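Uncharacterized protein MJ1460 (PDB 2OSD) is of unknown function but carries a V4R domain of the HNOX-like clan and may bind a small molecule. Local coordinates at residues G82-D87 against I100-P105. The protein carries 3 engineered substitutions. Residues are numbered along the deposited sequence; the frame is centred on the assembly and turned at random.
Sequences GDLEID and IKLSNP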
ATOM      1  N   GLY A  82      -2.779 -10.154  10.270  1.00 66.32           N
ATOM      2  CA  GLY A  82      -2.769 -11.379  11.055  1.00 65.71           C
ATOM      3  C   GLY A  82      -3.354 -11.267  12.450  1.00 66.97           C
ATOM      4  O   GLY A  82      -3.903 -10.221  12.847  1.00 68.01           O
ATOM      5  N   ASP A  83      -3.196 -12.358  13.197  1.00 65.74           N
ATOM      6  CA  ASP A  83      -3.696 -12.475  14.566  1.00 66.21           C
ATOM      7  C   ASP A  83      -2.639 -12.138  15.611  1.00 64.08           C
ATOM      8  O   ASP A  83      -1.747 -12.940  15.872  1.00 63.32           O
ATOM      9  CB  ASP A  83      -4.230 -13.894  14.784  1.00 67.68           C
ATOM     10  CG  ASP A  83      -5.155 -14.326  13.665  1.00 71.30           C
ATOM     11  OD1 ASP A  83      -4.643 -14.839  12.637  1.00 82.90           O
ATOM     12  OD2 ASP A  83      -6.380 -14.101  13.800  1.00 80.51           O
ATOM     13  N   LEU A  84      -2.759 -10.955  16.213  1.00 63.15           N
ATOM     14  CA  LEU A  84      -1.849 -10.509  17.285  1.00 64.37           C
ATOM     15  C   LEU A  84      -2.226 -11.119  18.619  1.00 63.55           C
ATOM     16  O   LEU A  84      -3.380 -11.054  19.007  1.00 64.74           O
ATOM     17  CB  LEU A  84      -1.924  -8.989  17.478  1.00 66.87           C
ATOM     18  CG  LEU A  84      -1.220  -7.984  16.575  1.00 60.17           C
ATOM     19  CD1 LEU A  84      -1.723  -6.618  16.988  1.00 59.24           C
ATOM     20  CD2 LEU A  84       0.287  -8.055  16.711  1.00 66.31           C
ATOM     21  N   GLU A  85      -1.255 -11.704  19.310  0.50 64.01           N
ATOM     22  CA  GLU A  85      -1.467 -12.191  20.659  0.50 63.74           C
ATOM     23  C   GLU A  85      -0.826 -11.195  21.620  0.50 63.38           C
ATOM     24  O   GLU A  85       0.353 -10.847  21.482  1.00 61.57           O
ATOM     25  CB  GLU A  85      -0.896 -13.605  20.839  0.50 64.01           C
ATOM     26  CG  GLU A  85      -1.667 -14.694  20.047  0.50 65.25           C
ATOM     27  CD  GLU A  85      -0.868 -15.325  18.901  0.50 62.13           C
ATOM     28  OE1 GLU A  85       0.258 -15.799  19.164  0.50 58.14           O
ATOM     29  OE2 GLU A  85      -1.386 -15.377  17.758  0.50 49.06           O
ATOM     30  N   ILE A  86      -1.626 -10.704  22.564  1.00 63.18           N
ATOM     31  CA  ILE A  86      -1.166  -9.716  23.538  1.00 64.00           C
ATOM     32  C   ILE A  86      -1.864 -10.007  24.841  1.00 64.61           C
ATOM     33  O   ILE A  86      -3.077 -10.071  24.861  1.00 65.48           O
ATOM     34  CB  ILE A  86      -1.535  -8.266  23.126  1.00 62.62           C
ATOM     35  CG1 ILE A  86      -1.027  -7.939  21.714  1.00 65.71           C
ATOM     36  CG2 ILE A  86      -0.954  -7.324  24.116  1.00 53.95           C
ATOM     37  CD1 ILE A  86      -1.370  -6.530  21.194  1.00 64.26           C
ATOM     38  N   ASP A  87      -1.111 -10.188  25.920  1.00 67.06           N
ATOM     39  CA  ASP A  87      -1.713 -10.461  27.228  1.00 69.48           C
ATOM     40  C   ASP A  87      -2.008  -9.128  27.939  1.00 70.79           C
ATOM     41  O   ASP A  87      -1.109  -8.483  28.488  1.00 68.66           O
ATOM     42  CB  ASP A  87      -0.803 -11.380  28.067  1.00 69.81           C
ATOM     43  CG  ASP A  87      -1.416 -11.765  29.427  1.00 73.94           C
ATOM     44  OD1 ASP A  87      -2.369 -11.093  29.896  1.00 75.84           O
ATOM     45  OD2 ASP A  87      -0.930 -12.747  30.036  1.00 75.72           O
ATOM     46  N   ILE A 100       4.772  -9.619  22.236  1.00 56.80           N
ATOM     47  CA  ILE A 100       3.629  -9.674  21.380  1.00 56.95           C
ATOM     48  C   ILE A 100       3.931 -10.655  20.228  1.00 60.05           C
ATOM     49  O   ILE A 100       4.973 -10.568  19.563  1.00 59.00           O
ATOM     50  CB  ILE A 100       3.324  -8.272  20.798  1.00 58.70           C
ATOM     51  CG1 ILE A 100       2.985  -7.273  21.909  1.00 60.06           C
ATOM     52  CG2 ILE A 100       2.178  -8.329  19.749  1.00 54.48           C
ATOM     53  CD1 ILE A 100       2.690  -5.860  21.423  1.00 54.22           C
ATOM     54  N   LYS A 101       3.014 -11.580  19.980  1.00 59.69           N
ATOM     55  CA  LYS A 101       3.183 -12.523  18.901  1.00 59.05           C
ATOM     56  C   LYS A 101       2.249 -12.151  17.763  1.00 59.40           C
ATOM     57  O   LYS A 101       1.242 -11.492  17.992  1.00 60.67           O
ATOM     58  CB  LYS A 101       2.951 -13.942  19.402  1.00 58.80           C
ATOM     59  CG  LYS A 101       3.877 -14.319  20.580  1.00 58.90           C
ATOM     60  CD  LYS A 101       3.516 -15.647  21.173  1.00 53.51           C
ATOM     61  CE  LYS A 101       4.727 -16.380  21.684  1.00 59.68           C
ATOM     62  NZ  LYS A 101       4.320 -17.713  22.218  1.00 66.04           N
ATOM     63  N   LEU A 102       2.631 -12.505  16.536  1.00 56.33           N
ATOM     64  CA  LEU A 102       1.815 -12.240  15.380  1.00 59.83           C
ATOM     65  C   LEU A 102       1.779 -13.512  14.558  1.00 62.32           C
ATOM     66  O   LEU A 102       2.820 -13.990  14.107  1.00 66.59           O
ATOM     67  CB  LEU A 102       2.367 -11.067  14.561  1.00 59.11           C
ATOM     68  CG  LEU A 102       1.595 -10.649  13.295  1.00 61.04           C
ATOM     69  CD1 LEU A 102       0.139 -10.284  13.563  1.00 60.31           C
ATOM     70  CD2 LEU A 102       2.300  -9.507  12.632  1.00 59.82           C
ATOM     71  N   SER A 103       0.589 -14.087  14.421  1.00 63.07           N
ATOM     72  CA  SER A 103       0.379 -15.285  13.617  1.00 62.82           C
ATOM     73  C   SER A 103      -0.164 -14.835  12.287  1.00 64.01           C
ATOM     74  O   SER A 103      -0.906 -13.864  12.231  1.00 63.09           O
ATOM     75  CB  SER A 103      -0.650 -16.207  14.244  1.00 58.31           C
ATOM     76  OG  SER A 103      -0.111 -16.817  15.386  1.00 73.99           O
ATOM     77  N   ASN A 104       0.184 -15.578  11.235  1.00 64.98           N
ATOM     78  CA  ASN A 104      -0.360 -15.378   9.923  1.00 64.53           C
ATOM     79  C   ASN A 104      -0.115 -13.950   9.446  1.00 62.70           C
ATOM     80  O   ASN A 104      -1.037 -13.269   9.040  1.00 64.79           O
ATOM     81  CB  ASN A 104      -1.849 -15.736   9.952  1.00 67.62           C
ATOM     82  CG  ASN A 104      -2.441 -15.869   8.567  1.00 81.01           C
ATOM     83  OD1 ASN A 104      -2.008 -16.713   7.774  1.00 92.76           O
ATOM     84  ND2 ASN A 104      -3.429 -15.023   8.257  1.00 89.23           N
ATOM     85  N   PRO A 105       1.147 -13.482   9.509  1.00 61.39           N
ATOM     86  CA  PRO A 105       1.450 -12.112   9.118  1.00 58.56           C
ATOM     87  C   PRO A 105       1.604 -12.008   7.614  1.00 60.04           C
ATOM     88  O   PRO A 105       1.566 -13.001   6.947  1.00 60.46           O
ATOM     89  CB  PRO A 105       2.787 -11.884   9.794  1.00 59.55           C
ATOM     90  CG  PRO A 105       3.453 -13.233   9.712  1.00 54.68           C
ATOM     91  CD  PRO A 105       2.369 -14.209   9.936  1.00 56.97           C
TER
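Strands 83-85 and 98-103 pair antiparallel at one margin of the four-stranded sheet, and Asp83 with Ser103 and Glu85 with Lys101 supply the hydrogen-bonded pairs. Ser103 N reaches Asp83 O at 3.0 Å, while Glu85 N gives a bond of 2.8 Å to Lys101 O; the return bonds run from Asp83 N to Ser103 O and from Lys101 N to Glu85 O. Between these pairs Leu84 faces Leu102, with Leu84 CA-H directed at Lys101 O.

On the face of Asp83, Glu85, Lys101 and Ser103, the Glu85 chain bends at chi2 (113°) and, in the conformer modelled here, one of two, folds its carboxylate back along the seam toward Ser103. There Ser103 OG donates to the syn lone pair of Glu85 OE2 at 3.1 Å, and Glu85 OE1 lies 3.3 Å from Lys101 CB. Glu85 OE2 also sits 3.1 Å from Asp83 O, two acceptors with no hydrogen bond between them. Glu85 OE1 forms a salt bridge with Lys150. With an alanine at Ser103, Glu85 OE2 is likely to be left without its hydroxyl donor in this conformer.

The other face is apolar. Leu84 CD2 meets Ile100 CG2 at 3.6 Å and Leu102 CD1 at 3.9 Å, a methyl between two branches of the next strand; Ile86 lies alongside Ile100, pointing the same way. Leu124 of helix 118-132 packs on Leu84 and Ile100, and Leu72 of helix 69-79 on Leu84 and Ile86. Strand 98-103, part of the V4R region, is also bonded to strand 151-156, and strand 83-85 pairs with it as an outermost strand within this chain: an alpha+beta arrangement, an antiparallel sheet with helices packed on one face.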